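Local coordinates for glycoside Hydrolase Family 43_12 (Metagenome, PDB 7JVH), which probably hydrolyses glycosidic bonds in plant-derived arabinose- or xylose-containing polysaccharides or their oligosaccharides, at residues V98-L110 against M150-P164. Sequence-based numbering, arbitrary orientation.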
# COMPACT_ATOMS: atom_id res chain seq x y z
N VAL A 98 4.98 0.37 14.95
CA VAL A 98 3.59 0.31 15.40
C VAL A 98 2.77 1.18 14.44
O VAL A 98 3.11 2.35 14.22
CB VAL A 98 3.45 0.83 16.85
CG1 VAL A 98 1.99 0.80 17.31
CG2 VAL A 98 4.31 0.02 17.80
N GLN A 99 1.71 0.61 13.87
CA GLN A 99 0.74 1.38 13.09
C GLN A 99 -0.09 2.20 14.08
O GLN A 99 -0.78 1.62 14.93
CB GLN A 99 -0.17 0.50 12.23
CG GLN A 99 -1.15 1.31 11.38
CD GLN A 99 -1.73 0.59 10.17
OE1 GLN A 99 -1.60 -0.61 10.03
NE2 GLN A 99 -2.38 1.34 9.28
N ILE A 100 0.01 3.53 13.98
CA ILE A 100 -0.70 4.46 14.87
C ILE A 100 -2.03 4.92 14.28
O ILE A 100 -2.82 5.59 14.95
CB ILE A 100 0.17 5.67 15.26
CG1 ILE A 100 0.50 6.54 14.05
CG2 ILE A 100 1.44 5.20 15.95
CD1 ILE A 100 1.29 7.79 14.40
N GLY A 101 -2.27 4.57 13.01
CA GLY A 101 -3.54 4.81 12.35
C GLY A 101 -3.39 4.91 10.85
O GLY A 101 -2.49 4.31 10.25
N ASN A 102 -4.30 5.67 10.24
CA ASN A 102 -4.27 5.98 8.83
C ASN A 102 -4.56 7.48 8.71
O ASN A 102 -5.54 7.96 9.29
CB ASN A 102 -5.32 5.15 8.08
CG ASN A 102 -5.07 3.65 8.18
OD1 ASN A 102 -4.48 3.05 7.27
ND2 ASN A 102 -5.49 3.02 9.29
N VAL A 103 -3.70 8.21 7.99
CA VAL A 103 -3.74 9.68 7.99
C VAL A 103 -5.06 10.22 7.44
O VAL A 103 -5.63 11.16 8.00
CB VAL A 103 -2.52 10.31 7.26
CG1 VAL A 103 -2.65 11.82 7.16
CG2 VAL A 103 -1.23 9.93 7.97
N LEU A 104 -5.54 9.62 6.35
CA LEU A 104 -6.81 9.99 5.74
C LEU A 104 -7.88 8.98 6.17
O LEU A 104 -8.11 7.98 5.49
CB LEU A 104 -6.70 10.06 4.21
CG LEU A 104 -5.55 10.91 3.64
CD1 LEU A 104 -5.58 10.95 2.13
CD2 LEU A 104 -5.58 12.34 4.17
N ASP A 105 -8.51 9.26 7.32
CA ASP A 105 -9.50 8.37 7.93
C ASP A 105 -10.91 8.95 8.09
O ASP A 105 -11.80 8.28 8.64
CB ASP A 105 -8.97 7.86 9.28
CG ASP A 105 -8.66 8.97 10.27
OD1 ASP A 105 -8.78 10.16 9.92
OD2 ASP A 105 -8.31 8.64 11.42
N ARG A 106 -11.13 10.18 7.63
CA ARG A 106 -12.46 10.78 7.57
C ARG A 106 -12.87 10.91 6.11
O ARG A 106 -12.03 11.09 5.23
CB ARG A 106 -12.48 12.14 8.25
CG ARG A 106 -12.19 12.10 9.74
CD ARG A 106 -12.46 13.44 10.40
NE ARG A 106 -11.68 14.52 9.80
CZ ARG A 106 -10.39 14.76 10.03
NH1 ARG A 106 -9.70 13.99 10.86
NH2 ARG A 106 -9.78 15.77 9.42
N THR A 107 -14.19 10.81 5.87
CA THR A 107 -14.77 10.98 4.54
C THR A 107 -14.55 12.38 3.99
O THR A 107 -14.48 12.56 2.79
CB THR A 107 -16.27 10.59 4.56
OG1 THR A 107 -16.36 9.19 4.86
CG2 THR A 107 -16.94 10.84 3.21
N SER A 108 -14.41 13.36 4.89
CA SER A 108 -14.07 14.74 4.51
C SER A 108 -12.65 14.91 3.95
O SER A 108 -12.33 15.92 3.34
CB SER A 108 -14.26 15.68 5.69
OG SER A 108 -13.42 15.30 6.77
N GLN A 109 -11.79 13.92 4.19
CA GLN A 109 -10.43 13.89 3.66
C GLN A 109 -10.33 13.04 2.40
O GLN A 109 -9.49 13.29 1.53
CB GLN A 109 -9.46 13.32 4.70
CG GLN A 109 -9.31 14.16 5.97
CD GLN A 109 -8.63 13.39 7.10
OE1 GLN A 109 -9.00 12.24 7.40
NE2 GLN A 109 -7.65 14.02 7.75
N LEU A 110 -11.20 12.03 2.30
CA LEU A 110 -11.14 10.99 1.27
C LEU A 110 -12.47 10.26 1.19
O LEU A 110 -12.92 9.66 2.17
CB LEU A 110 -10.01 10.01 1.60
CG LEU A 110 -9.85 8.71 0.81
CD1 LEU A 110 -9.53 8.94 -0.66
CD2 LEU A 110 -8.75 7.87 1.44
N MSE A 150 -2.95 17.84 -2.87
CA MSE A 150 -3.53 18.31 -1.62
C MSE A 150 -2.60 17.99 -0.46
O MSE A 150 -1.80 17.06 -0.55
CB MSE A 150 -4.90 17.66 -1.39
CG MSE A 150 -4.86 16.16 -1.19
SE MSE A 150 -4.65 15.70 0.71
CE MSE A 150 -6.11 14.45 1.15
N VAL A 151 -2.73 18.75 0.63
CA VAL A 151 -1.94 18.55 1.83
C VAL A 151 -2.83 18.59 3.08
O VAL A 151 -3.80 19.34 3.13
CB VAL A 151 -0.78 19.58 1.92
CG1 VAL A 151 -1.30 21.00 2.04
CG2 VAL A 151 0.15 19.26 3.08
N VAL A 152 -2.50 17.75 4.06
CA VAL A 152 -3.12 17.77 5.39
C VAL A 152 -2.05 17.97 6.47
O VAL A 152 -0.88 17.61 6.27
CB VAL A 152 -3.94 16.49 5.68
CG1 VAL A 152 -5.03 16.28 4.64
CG2 VAL A 152 -3.05 15.27 5.71
N LYS A 153 -2.46 18.53 7.61
CA LYS A 153 -1.55 18.97 8.66
C LYS A 153 -1.97 18.49 10.04
O LYS A 153 -3.13 18.20 10.27
CB LYS A 153 -1.45 20.49 8.68
CG LYS A 153 -0.99 21.09 7.37
CD LYS A 153 -0.47 22.51 7.52
CE LYS A 153 -1.50 23.50 7.98
NZ LYS A 153 -0.85 24.83 8.13
N THR A 154 -1.00 18.46 10.96
CA THR A 154 -1.24 18.13 12.36
C THR A 154 -0.06 18.54 13.24
O THR A 154 1.07 18.62 12.77
CB THR A 154 -1.50 16.62 12.57
OG1 THR A 154 -1.86 16.40 13.93
CG2 THR A 154 -0.28 15.79 12.24
N LYS A 155 -0.35 18.82 14.52
CA LYS A 155 0.68 19.00 15.54
C LYS A 155 1.16 17.68 16.18
O LYS A 155 2.22 17.65 16.79
CB LYS A 155 0.18 19.95 16.63
CG LYS A 155 -0.10 21.37 16.16
CD LYS A 155 1.17 22.13 15.74
CE LYS A 155 1.59 23.20 16.73
NZ LYS A 155 2.39 24.26 16.04
N ASP A 156 0.37 16.61 16.01
CA ASP A 156 0.54 15.35 16.70
C ASP A 156 -0.25 14.26 15.96
O ASP A 156 -1.47 14.19 16.08
CB ASP A 156 0.08 15.49 18.16
CG ASP A 156 0.15 14.17 18.95
OD1 ASP A 156 0.76 13.18 18.47
OD2 ASP A 156 -0.42 14.14 20.07
N PRO A 157 0.43 13.39 15.18
CA PRO A 157 -0.24 12.31 14.45
C PRO A 157 -1.23 11.44 15.25
O PRO A 157 -2.17 10.92 14.67
CB PRO A 157 0.93 11.46 13.95
CG PRO A 157 2.06 12.44 13.82
CD PRO A 157 1.88 13.42 14.94
N ARG A 158 -1.00 11.30 16.56
CA ARG A 158 -1.90 10.53 17.41
C ARG A 158 -3.30 11.15 17.56
O ARG A 158 -4.23 10.45 17.93
CB ARG A 158 -1.28 10.31 18.80
CG ARG A 158 -0.25 9.17 18.87
CD ARG A 158 -0.97 7.83 19.09
NE ARG A 158 -1.54 7.67 20.44
CZ ARG A 158 -2.80 7.32 20.73
NH1 ARG A 158 -3.69 7.10 19.77
NH2 ARG A 158 -3.18 7.20 22.00
N GLN A 159 -3.42 12.45 17.29
CA GLN A 159 -4.71 13.17 17.35
C GLN A 159 -5.44 13.25 16.00
O GLN A 159 -6.54 13.77 15.93
CB GLN A 159 -4.51 14.59 17.89
CG GLN A 159 -3.72 14.70 19.19
CD GLN A 159 -4.34 13.91 20.34
OE1 GLN A 159 -5.56 13.69 20.40
NE2 GLN A 159 -3.49 13.49 21.28
N GLY A 160 -4.80 12.75 14.93
CA GLY A 160 -5.33 12.83 13.58
C GLY A 160 -4.90 14.09 12.85
O GLY A 160 -4.15 14.90 13.39
N TRP A 161 -5.38 14.25 11.62
CA TRP A 161 -4.96 15.32 10.72
C TRP A 161 -6.12 16.19 10.25
O TRP A 161 -7.28 15.79 10.32
CB TRP A 161 -4.26 14.73 9.50
CG TRP A 161 -3.05 13.88 9.81
CD1 TRP A 161 -3.04 12.63 10.37
CD2 TRP A 161 -1.68 14.18 9.49
NE1 TRP A 161 -1.76 12.16 10.47
CE2 TRP A 161 -0.91 13.08 9.93
CE3 TRP A 161 -1.04 15.28 8.92
CZ2 TRP A 161 0.49 13.05 9.80
CZ3 TRP A 161 0.35 15.25 8.78
CH2 TRP A 161 1.10 14.14 9.22
N SER A 162 -5.81 17.40 9.78
CA SER A 162 -6.79 18.35 9.28
C SER A 162 -7.49 17.85 8.03
O SER A 162 -7.11 16.83 7.46
CB SER A 162 -6.11 19.68 8.95
OG SER A 162 -5.30 19.57 7.79
N ASP A 163 -8.51 18.59 7.60
CA ASP A 163 -9.12 18.40 6.29
C ASP A 163 -8.15 18.91 5.23
O ASP A 163 -7.23 19.66 5.53
CB ASP A 163 -10.48 19.10 6.21
CG ASP A 163 -11.60 18.28 6.84
OD1 ASP A 163 -11.46 17.06 6.99
OD2 ASP A 163 -12.64 18.86 7.21
N PRO A 164 -8.29 18.48 3.95
CA PRO A 164 -7.30 18.82 2.92
C PRO A 164 -7.23 20.32 2.58
O PRO A 164 -8.22 21.03 2.71
CB PRO A 164 -7.79 18.02 1.70
CG PRO A 164 -8.80 17.05 2.20
CD PRO A 164 -9.39 17.65 3.44
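Two neighbouring blades of the five-bladed β-propeller typical of family 43 meet here: the outermost strand 98-102 of one blade, with the loop leaving it, packs against strand 148-154 and the following loop of the next. In this interface an apolar patch adjoins a polar network that runs from buried Gln109 to the exposed Ser108 and Asp163. Val103 lies over one face of the Trp161 indole: CG1, anti to the backbone N (chi1 175°), is set above the five-membered ring in a CH-pi contact and CG2 reaches NE1, while Thr154 CG2 covers the opposite face. The apolar patch continues on both sides of this pair. Ile100 CD1 rests 3.7 Å from Pro157 CB, and Leu104 CD1 meets the selenomethionine methyl, Met150 CE, tip to tip at 3.7 Å.

In the polar network, Trp161 O lies in the guanidinium plane of Arg106 and receives NH2 at 2.7 Å (158°). The same NH2 forms a salt bridge with Asp163 OD1 at 3.2 Å, approaching from above the carboxylate plane; Ser108 OG donates to that oxygen from the opposite face at 2.6 Å. The Gln109 amide links the two segments: NE2 donates across the contact to Ser162 O at 2.9 Å, whereas OE1 accepts from Arg106 N of its own loop at 3.0 Å. The two bonds fix which way round the Gln109 amide sits, and the two donors at Asp163 OD1 would probably stabilise its negative charge.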